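Local coordinates for protein 4-oxalocrotonate decarboxylase NahK (Pseudomonas putida, PDB 5D2K) that catalyses the metal-assisted decarboxylation of 2-oxohex-3-enedioate (4-oxalocrotonate) to 2-oxopent-4-enoate in the degradation of naphthalene, at residues M219-L224 and E229-G234; G133-A138 and S215-L220; V192-E195 and V200-L203; T145-D150 and F236-G241. The protein carries 1 engineered substitution. All blocks are in the same frame, centred on the assembly; numbering follows the deposited sequence.

Interaction 1 (M219-L224 and E229-G234). With EDO (1,2-ethanediol), chain H.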
# COMPACT_ATOMS: atom_id res chain seq x y z
N MET A 219 1.90 11.33 8.26
CA MET A 219 2.99 11.36 7.31
C MET A 219 2.48 11.42 5.87
O MET A 219 3.03 12.15 5.05
CB MET A 219 3.91 10.16 7.49
CG MET A 219 5.11 10.21 6.58
SD MET A 219 6.28 8.89 6.89
CE MET A 219 6.86 9.37 8.51
N LEU A 220 1.42 10.67 5.58
CA LEU A 220 0.84 10.70 4.24
C LEU A 220 0.36 12.12 3.89
O LEU A 220 0.61 12.59 2.78
CB LEU A 220 -0.32 9.70 4.13
CG LEU A 220 -1.15 9.69 2.85
CD1 LEU A 220 -0.27 9.32 1.65
CD2 LEU A 220 -2.29 8.70 2.98
N ALA A 221 -0.29 12.79 4.83
CA ALA A 221 -0.74 14.16 4.58
C ALA A 221 0.46 15.04 4.24
O ALA A 221 0.40 15.86 3.31
CB ALA A 221 -1.52 14.72 5.79
N ASN A 222 1.54 14.87 4.99
CA ASN A 222 2.72 15.69 4.78
C ASN A 222 3.40 15.40 3.44
O ASN A 222 3.83 16.32 2.74
CB ASN A 222 3.68 15.52 5.96
CG ASN A 222 3.12 16.13 7.23
OD1 ASN A 222 2.34 17.08 7.17
ND2 ASN A 222 3.49 15.58 8.39
N LEU A 223 3.46 14.12 3.06
CA LEU A 223 4.04 13.76 1.76
C LEU A 223 3.21 14.33 0.61
O LEU A 223 3.76 14.85 -0.38
CB LEU A 223 4.16 12.24 1.63
CG LEU A 223 5.21 11.59 2.53
CD1 LEU A 223 5.10 10.07 2.52
CD2 LEU A 223 6.60 12.03 2.06
N LEU A 224 1.89 14.24 0.72
CA LEU A 224 1.01 14.73 -0.32
C LEU A 224 1.14 16.24 -0.47
O LEU A 224 1.08 16.75 -1.58
CB LEU A 224 -0.45 14.33 -0.04
CG LEU A 224 -0.80 12.86 -0.25
CD1 LEU A 224 -2.17 12.57 0.36
CD2 LEU A 224 -0.80 12.50 -1.73
N GLU A 229 -1.15 18.43 -2.76
CA GLU A 229 -2.29 17.53 -2.61
C GLU A 229 -2.63 17.33 -1.14
O GLU A 229 -1.84 17.69 -0.27
CB GLU A 229 -1.98 16.17 -3.26
CG GLU A 229 -1.59 16.25 -4.73
CD GLU A 229 -2.77 16.54 -5.64
OE1 GLU A 229 -3.93 16.38 -5.22
OE2 GLU A 229 -2.52 16.92 -6.81
N HIS A 230 -3.80 16.75 -0.87
CA HIS A 230 -4.18 16.44 0.51
C HIS A 230 -5.04 15.18 0.57
O HIS A 230 -5.27 14.53 -0.45
CB HIS A 230 -4.92 17.63 1.14
CG HIS A 230 -6.30 17.85 0.59
ND1 HIS A 230 -6.52 18.53 -0.59
CD2 HIS A 230 -7.52 17.49 1.06
CE1 HIS A 230 -7.82 18.57 -0.82
NE2 HIS A 230 -8.45 17.95 0.16
N ILE A 231 -5.48 14.83 1.77
CA ILE A 231 -6.37 13.68 1.93
C ILE A 231 -7.81 14.15 2.06
O ILE A 231 -8.18 14.70 3.09
CB ILE A 231 -6.01 12.86 3.19
CG1 ILE A 231 -4.50 12.59 3.26
CG2 ILE A 231 -6.79 11.55 3.20
CD1 ILE A 231 -4.08 11.91 4.57
N PRO A 232 -8.62 13.94 1.02
CA PRO A 232 -10.03 14.35 1.15
C PRO A 232 -10.79 13.54 2.21
O PRO A 232 -10.42 12.41 2.54
CB PRO A 232 -10.60 14.08 -0.25
CG PRO A 232 -9.40 14.05 -1.16
CD PRO A 232 -8.31 13.44 -0.33
N ALA A 233 -11.84 14.13 2.77
CA ALA A 233 -12.75 13.38 3.63
C ALA A 233 -13.25 12.16 2.87
O ALA A 233 -13.52 12.23 1.67
CB ALA A 233 -13.91 14.24 4.07
N GLY A 234 -13.37 11.04 3.58
CA GLY A 234 -13.92 9.83 3.01
C GLY A 234 -12.90 8.93 2.35
O GLY A 234 -13.27 8.02 1.62
C1 EDO H . 5.66 13.50 -2.96
O1 EDO H . 4.24 13.70 -2.74
C2 EDO H . 6.35 13.02 -1.68
O2 EDO H . 7.77 13.24 -1.79
O HOH W 1 -1.69 17.48 2.51

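Interaction 2 (G133-A138 and S215-L220)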
# COMPACT_ATOMS: atom_id res chain seq x y z
N GLY A 133 -1.92 14.50 16.63
CA GLY A 133 -3.12 15.11 17.17
C GLY A 133 -4.08 15.70 16.15
O GLY A 133 -5.26 15.87 16.45
N ASP A 134 -3.59 16.03 14.96
CA ASP A 134 -4.41 16.57 13.88
C ASP A 134 -5.25 15.49 13.21
O ASP A 134 -6.27 15.78 12.58
CB ASP A 134 -3.53 17.24 12.82
CG ASP A 134 -2.83 18.49 13.34
OD1 ASP A 134 -3.52 19.39 13.87
OD2 ASP A 134 -1.59 18.58 13.21
N VAL A 135 -4.81 14.24 13.33
CA VAL A 135 -5.40 13.13 12.58
C VAL A 135 -6.59 12.51 13.31
O VAL A 135 -7.52 12.01 12.69
CB VAL A 135 -4.32 12.03 12.32
CG1 VAL A 135 -4.93 10.72 11.82
CG2 VAL A 135 -3.25 12.54 11.36
N ILE A 136 -6.54 12.53 14.64
CA ILE A 136 -7.41 11.67 15.44
C ILE A 136 -8.90 11.87 15.14
O ILE A 136 -9.59 10.90 14.82
CB ILE A 136 -7.16 11.89 16.95
CG1 ILE A 136 -5.69 11.56 17.27
CG2 ILE A 136 -8.10 11.03 17.77
CD1 ILE A 136 -5.23 12.11 18.64
N ALA A 137 -9.37 13.10 15.19
CA ALA A 137 -10.80 13.36 15.01
C ALA A 137 -11.26 13.13 13.57
O ALA A 137 -12.45 12.98 13.31
CB ALA A 137 -11.13 14.76 15.44
N ALA A 138 -10.31 13.12 12.65
CA ALA A 138 -10.62 12.89 11.24
C ALA A 138 -10.87 11.41 10.92
O ALA A 138 -11.32 11.09 9.83
CB ALA A 138 -9.52 13.45 10.36
N SER A 215 0.22 7.81 12.95
CA SER A 215 1.38 8.62 12.53
C SER A 215 1.65 8.43 11.05
O SER A 215 2.18 9.32 10.39
CB SER A 215 2.63 8.26 13.34
OG SER A 215 2.48 8.66 14.71
N SER A 216 1.30 7.26 10.53
CA SER A 216 1.41 7.01 9.11
C SER A 216 0.46 7.90 8.31
O SER A 216 0.81 8.40 7.23
CB SER A 216 1.13 5.53 8.83
OG SER A 216 1.34 5.24 7.46
N VAL A 217 -0.75 8.09 8.83
CA VAL A 217 -1.74 8.97 8.23
C VAL A 217 -1.22 10.42 8.21
O VAL A 217 -1.34 11.12 7.21
CB VAL A 217 -3.11 8.90 8.97
CG1 VAL A 217 -4.11 9.90 8.36
CG2 VAL A 217 -3.68 7.49 8.93
N ALA A 218 -0.64 10.86 9.32
CA ALA A 218 -0.07 12.21 9.38
C ALA A 218 1.05 12.35 8.35
O ALA A 218 1.12 13.34 7.62
CB ALA A 218 0.46 12.53 10.80
N MET A 219 1.90 11.33 8.26
CA MET A 219 2.99 11.36 7.31
C MET A 219 2.48 11.42 5.87
O MET A 219 3.03 12.15 5.05
CB MET A 219 3.91 10.16 7.49
CG MET A 219 5.11 10.21 6.58
SD MET A 219 6.28 8.89 6.89
CE MET A 219 6.86 9.37 8.51
N LEU A 220 1.42 10.67 5.58
CA LEU A 220 0.84 10.70 4.24
C LEU A 220 0.36 12.12 3.89
O LEU A 220 0.61 12.59 2.78
CB LEU A 220 -0.32 9.70 4.13
CG LEU A 220 -1.15 9.69 2.85
CD1 LEU A 220 -0.27 9.32 1.65
CD2 LEU A 220 -2.29 8.70 2.98

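Interaction 3 (V192-E195 and V200-L203)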
# COMPACT_ATOMS: atom_id res chain seq x y z
N VAL A 192 -1.76 -8.57 15.66
CA VAL A 192 -2.11 -9.17 14.38
C VAL A 192 -1.34 -10.48 14.17
O VAL A 192 -0.12 -10.50 14.34
CB VAL A 192 -1.83 -8.19 13.23
CG1 VAL A 192 -2.34 -8.73 11.94
CG2 VAL A 192 -2.48 -6.83 13.51
N VAL A 193 -2.04 -11.55 13.82
CA VAL A 193 -1.41 -12.85 13.62
C VAL A 193 -1.74 -13.36 12.22
O VAL A 193 -2.91 -13.60 11.92
CB VAL A 193 -1.89 -13.88 14.66
CG1 VAL A 193 -1.25 -15.25 14.41
CG2 VAL A 193 -1.60 -13.40 16.08
N MET A 194 -0.70 -13.54 11.40
CA MET A 194 -0.86 -14.03 10.03
C MET A 194 -0.66 -15.53 9.98
O MET A 194 0.40 -16.04 10.38
CB MET A 194 0.12 -13.33 9.09
CG MET A 194 0.08 -13.81 7.63
SD MET A 194 1.47 -13.17 6.65
CE MET A 194 1.10 -11.42 6.59
N GLU A 195 -1.67 -16.24 9.49
CA GLU A 195 -1.59 -17.69 9.29
C GLU A 195 -1.60 -18.00 7.80
O GLU A 195 -2.33 -17.38 7.03
CB GLU A 195 -2.75 -18.40 9.99
CG GLU A 195 -2.79 -18.14 11.50
CD GLU A 195 -3.97 -18.80 12.19
OE1 GLU A 195 -4.84 -19.38 11.50
OE2 GLU A 195 -4.04 -18.75 13.44
N VAL A 200 0.74 -20.39 11.94
CA VAL A 200 1.22 -19.03 12.15
C VAL A 200 2.54 -18.84 11.41
O VAL A 200 3.46 -19.66 11.53
CB VAL A 200 1.40 -18.73 13.65
CG1 VAL A 200 2.09 -17.38 13.86
CG2 VAL A 200 0.06 -18.77 14.35
N VAL A 201 2.65 -17.77 10.62
CA VAL A 201 3.90 -17.48 9.92
C VAL A 201 4.50 -16.11 10.26
O VAL A 201 5.71 -15.91 10.13
CB VAL A 201 3.74 -17.61 8.38
CG1 VAL A 201 3.46 -19.06 8.01
CG2 VAL A 201 2.65 -16.68 7.85
N GLU A 202 3.66 -15.16 10.68
CA GLU A 202 4.13 -13.83 11.08
C GLU A 202 3.17 -13.25 12.10
O GLU A 202 1.99 -13.60 12.11
CB GLU A 202 4.23 -12.85 9.89
CG GLU A 202 5.22 -13.22 8.79
CD GLU A 202 6.68 -13.12 9.22
OE1 GLU A 202 6.97 -12.52 10.27
OE2 GLU A 202 7.54 -13.63 8.47
N LEU A 203 3.66 -12.35 12.95
CA LEU A 203 2.78 -11.60 13.83
C LEU A 203 3.43 -10.26 14.19
O LEU A 203 4.64 -10.06 14.00
CB LEU A 203 2.42 -12.41 15.09
CG LEU A 203 3.48 -13.17 15.89
CD1 LEU A 203 4.45 -12.22 16.58
CD2 LEU A 203 2.75 -14.05 16.92

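Interaction 4 (T145-D150 and F236-G241). With MG (magnesium ion), chain C; OOG (2-oxoadipic acid), chain D.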
# COMPACT_ATOMS: atom_id res chain seq x y z
N THR A 145 -7.16 -5.10 7.08
CA THR A 145 -6.88 -5.19 5.64
C THR A 145 -5.60 -5.96 5.38
O THR A 145 -4.56 -5.66 5.97
CB THR A 145 -6.74 -3.78 5.00
OG1 THR A 145 -7.87 -2.97 5.32
CG2 THR A 145 -6.61 -3.88 3.48
N VAL A 146 -5.66 -6.93 4.47
CA VAL A 146 -4.48 -7.64 4.01
C VAL A 146 -4.11 -7.13 2.62
O VAL A 146 -4.95 -7.15 1.72
CB VAL A 146 -4.72 -9.17 3.95
CG1 VAL A 146 -3.51 -9.90 3.37
CG2 VAL A 146 -5.02 -9.69 5.35
N GLU A 147 -2.89 -6.62 2.45
CA GLU A 147 -2.46 -6.21 1.12
C GLU A 147 -1.82 -7.36 0.39
O GLU A 147 -1.13 -8.17 0.98
CB GLU A 147 -1.46 -5.05 1.16
CG GLU A 147 -1.44 -4.33 -0.20
CD GLU A 147 -0.53 -3.10 -0.28
OE1 GLU A 147 0.22 -2.82 0.68
OE2 GLU A 147 -0.56 -2.44 -1.34
N VAL A 148 -2.07 -7.44 -0.92
CA VAL A 148 -1.26 -8.27 -1.80
C VAL A 148 -0.34 -7.33 -2.55
O VAL A 148 -0.83 -6.50 -3.33
CB VAL A 148 -2.10 -9.10 -2.78
CG1 VAL A 148 -1.18 -10.03 -3.59
CG2 VAL A 148 -3.16 -9.90 -2.04
N ILE A 149 0.96 -7.43 -2.31
CA ILE A 149 1.91 -6.62 -3.07
C ILE A 149 2.59 -7.47 -4.12
O ILE A 149 2.71 -8.69 -3.97
CB ILE A 149 2.97 -5.95 -2.17
CG1 ILE A 149 3.67 -6.98 -1.29
CG2 ILE A 149 2.34 -4.81 -1.36
CD1 ILE A 149 4.91 -6.41 -0.58
N ASP A 150 3.01 -6.82 -5.19
CA ASP A 150 3.51 -7.55 -6.35
C ASP A 150 4.34 -6.61 -7.20
O ASP A 150 3.87 -6.06 -8.21
CB ASP A 150 2.33 -8.14 -7.15
CG ASP A 150 2.77 -9.17 -8.17
OD1 ASP A 150 3.76 -9.88 -7.92
OD2 ASP A 150 2.11 -9.28 -9.23
N PHE A 236 -10.09 6.03 2.12
CA PHE A 236 -9.61 4.77 2.69
C PHE A 236 -8.08 4.78 2.61
O PHE A 236 -7.52 5.00 1.55
CB PHE A 236 -10.22 3.60 1.91
CG PHE A 236 -9.69 2.23 2.26
CD1 PHE A 236 -10.23 1.51 3.32
CD2 PHE A 236 -8.74 1.62 1.47
CE1 PHE A 236 -9.78 0.23 3.60
CE2 PHE A 236 -8.29 0.33 1.76
CZ PHE A 236 -8.81 -0.35 2.83
N ILE A 237 -7.43 4.55 3.76
CA ILE A 237 -5.96 4.57 3.84
C ILE A 237 -5.42 3.29 4.47
O ILE A 237 -5.73 2.98 5.62
CB ILE A 237 -5.44 5.76 4.69
CG1 ILE A 237 -6.04 7.08 4.21
CG2 ILE A 237 -3.91 5.80 4.69
CD1 ILE A 237 -5.72 8.23 5.16
N MET A 238 -4.57 2.58 3.74
CA MET A 238 -3.87 1.42 4.29
C MET A 238 -2.56 1.91 4.89
O MET A 238 -1.73 2.46 4.18
CB MET A 238 -3.60 0.37 3.21
CG MET A 238 -4.86 -0.18 2.58
SD MET A 238 -4.50 -1.52 1.41
CE MET A 238 -3.47 -2.57 2.35
N THR A 239 -2.37 1.72 6.20
CA THR A 239 -1.32 2.49 6.87
C THR A 239 0.06 1.83 6.87
O THR A 239 1.04 2.49 7.23
CB THR A 239 -1.71 2.82 8.34
OG1 THR A 239 -1.92 1.62 9.10
CG2 THR A 239 -2.99 3.69 8.38
N GLY A 240 0.15 0.57 6.43
CA GLY A 240 1.45 -0.08 6.29
C GLY A 240 1.54 -1.51 6.82
O GLY A 240 0.83 -1.91 7.73
N GLY A 241 2.43 -2.28 6.22
CA GLY A 241 2.61 -3.67 6.63
C GLY A 241 3.14 -3.72 8.04
O GLY A 241 4.18 -3.12 8.36
MG MG C . 1.44 -2.49 2.25
C2 OOG D . 6.62 -1.85 -1.42
C3 OOG D . 5.25 -1.84 -0.76
C4 OOG D . 5.36 -1.46 0.71
C6 OOG D . 4.08 -1.78 2.95
O4 OOG D . 2.99 -1.97 3.55
O3 OOG D . 5.16 -1.70 3.58
C5 OOG D . 4.06 -1.67 1.44
C1 OOG D . 7.18 -3.25 -1.44
O1 OOG D . 7.40 -3.85 -2.53
O2 OOG D . 7.44 -3.82 -0.35
O5 OOG D . 2.99 -1.76 0.88
O HOH W 2 0.66 -0.57 2.57

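Interaction 1 (M219-L224 and E229-G234)
Leu-224, near the end of helix 213-225, meets Glu-229 where the chain turns back: Glu-229 N donates to Leu-224 O at 3.0 Å, with an N-H...O angle of 151°. A water adds a second backbone link, donating to both Ala-221 O and Glu-229 O. The side chain of Leu-224 carries most of the apolar contact. Its CB lies 4.0 Å from Glu-229 CB. Its CD1 reaches Ile-231 CG1 at 3.7 Å, and the two side chains meet at about a right angle. With CG1 anti to the carbonyl carbon (chi1 -47°) and the chain extended beyond it, Ile-231 carries CD1 to the helix surface. There CD1 touches Ala-221 CB and Leu-220 CD2, both at 4.0 Å. The carboxylate of Glu-229 turns away from the helix because its chain bends at chi2. The CA-CB bond of His-230 points away from the helix, and its ring stacks on His-126. The contact is thus a helix and its return loop closed by a small apolar cluster. Leu-220 and Leu-224 also pack on Tyr-88 of strand 87-92, and Leu-220 and Ile-231 rest on Ile-237 of strand 236-238.

Interaction 2 (G133-A138 and S215-L220)
Val-135 sets its two methyl groups over neighbouring residues of helix 213-225. CG1 meets Val-217 CG1 at 3.6 Å and lies 3.8 Å from Val-217 CB. CG2 sits over the next residue, 3.8 Å from Ala-218 CB and 3.7 Å from Ala-218 N. One valine therefore touches a branched side chain, a methyl and a backbone nitrogen. The first torsion of Val-135 (chi1 168°) turns CG1 to Val-217 and leaves CG2 for Ala-218. Val-217 answers with CG1 likewise anti to its own backbone N (chi1 177°), so the same branch of each valine makes the closest approach. The small side chain of Ala-218 lets the backbones come near, with Val-135 CA and Ala-218 CA 6.3 Å apart. No hydrogen bond crosses the contact. Within the fumarylacetoacetate hydrolase-type domain, helix 213-225 packs on strand 236-238 of the larger mixed sheet. The short, weakly bonded helix 132-135, just ahead of strand 139-149, meets that helix through Val-135. Replacing Val-135 by an alanine would probably open a gap over Val-217 and Ala-218 and remove the methyl contacts made here. Val-217 also packs on Ile-237 of strand 236-238. On the same helix, Ser-216 OG is hydrogen-bonded to Thr-239 O.

Interaction 3 (V192-E195 and V200-L203)
A classic beta bulge sets two residues, Val-201 and Glu-202, against the single Met-194 and shifts the register by one in the antiparallel hairpin 191-196/199-205. Met-194 O takes two N-H groups. Val-201 N is the stronger donor, at 2.8 Å and nearly straight (177°), whereas Glu-202 N to the same oxygen is weak at 3.4 Å. Met-194 N returns a bond of 2.8 Å to Glu-202 O. The side chains of Val-193, Glu-195, Val-200 and Leu-203 share one face. There Val-193 CG1 meets Val-200 CG2 at 3.8 Å, and Glu-195 CG comes within 4.1 Å of Val-200 CG2. Met-194 points to the other face, where it packs on Val-256 and Ile-113. Its CG lies 3.9 Å from Val-201 CG2. With CG1 of Val-201 anti to the carbonyl carbon (chi1 -66°), CG2 falls between the backbone N and the carbonyl carbon, 3.4 Å from Met-194 O. Leu-203 CA makes a C-H contact with Val-192 O, 3.1 Å away. The extended chain of Glu-195 takes its carboxylate to a salt bridge with Arg-257 on strand 253-258. The hairpin edge is therefore joined mainly through backbone bonds and methyl contacts, while the charge of Glu-195 is probably balanced by the next strand of the sheet.

Interaction 4 (T145-D150 and F236-G241)
Glu-147 leads from the Met-238 side chain to the magnesium ion. Its CB lies 3.4 Å from Met-238 CE, and CG passes the same methyl at 3.7 Å. An extended chain, with CG anti to the backbone N (chi1 -159°), takes the carboxylate past the methyl to the metal. OE1 binds the magnesium at 2.0 Å, and OE2 forms a salt bridge with Lys-69. Glu-114 and Glu-116 complete the protein ligands, and a water and two oxygens of 2-oxoadipic acid, O4 and O5, fill the remaining positions. The acidic metal centre is characteristic of the fumarylacetoacetate hydrolase family; here its ligands are three glutamates. Strand 139-149 and the segment reaching Gly-240 and Gly-241 approach it together. Gly-241 N donates to O4 of the 2-oxoadipic acid at 2.7 Å. Met-238 bends at chi3 (51°), bringing CE between Glu-147 and Thr-145, whose CG2 is 3.6 Å from it. Thr-145 OG1 sits at the edge of the Phe-236 ring, near its plane and 3.7 Å from CZ, and is also hydrogen-bonded to Ser-118 OG and Ile-143 O. With an alanine in place of Thr-145, Met-238 CE would probably lose one of its walls and Ser-118 its hydroxyl partner. On the ligand's far carboxylate, Ile-149 CD1 touches O2 at 3.6 Å.

In the fold
Interactions 1 and 2 share helix 213-225, with Met-219 and Leu-220 in both, and their centres are about 9 Å apart. Through this helix both pack on strand 236-238 of interaction 4, and interaction 2 also meets Thr-239 beyond it. Interaction 4 lies about 4 Å from the chain centre. Interaction 3 stands apart, in the hairpin of the five-stranded sheet, with its centre about 15 Å from that of interaction 4 and no direct touch. Along the chain, 133-138 and 145-150 come first, then the hairpin, then helix 213-225 and its return to 236-241. Interaction 4 forms part of the metal and ligand site; interactions 1 and 2 pack a helix behind its strand, and interaction 3 lies in the second sheet.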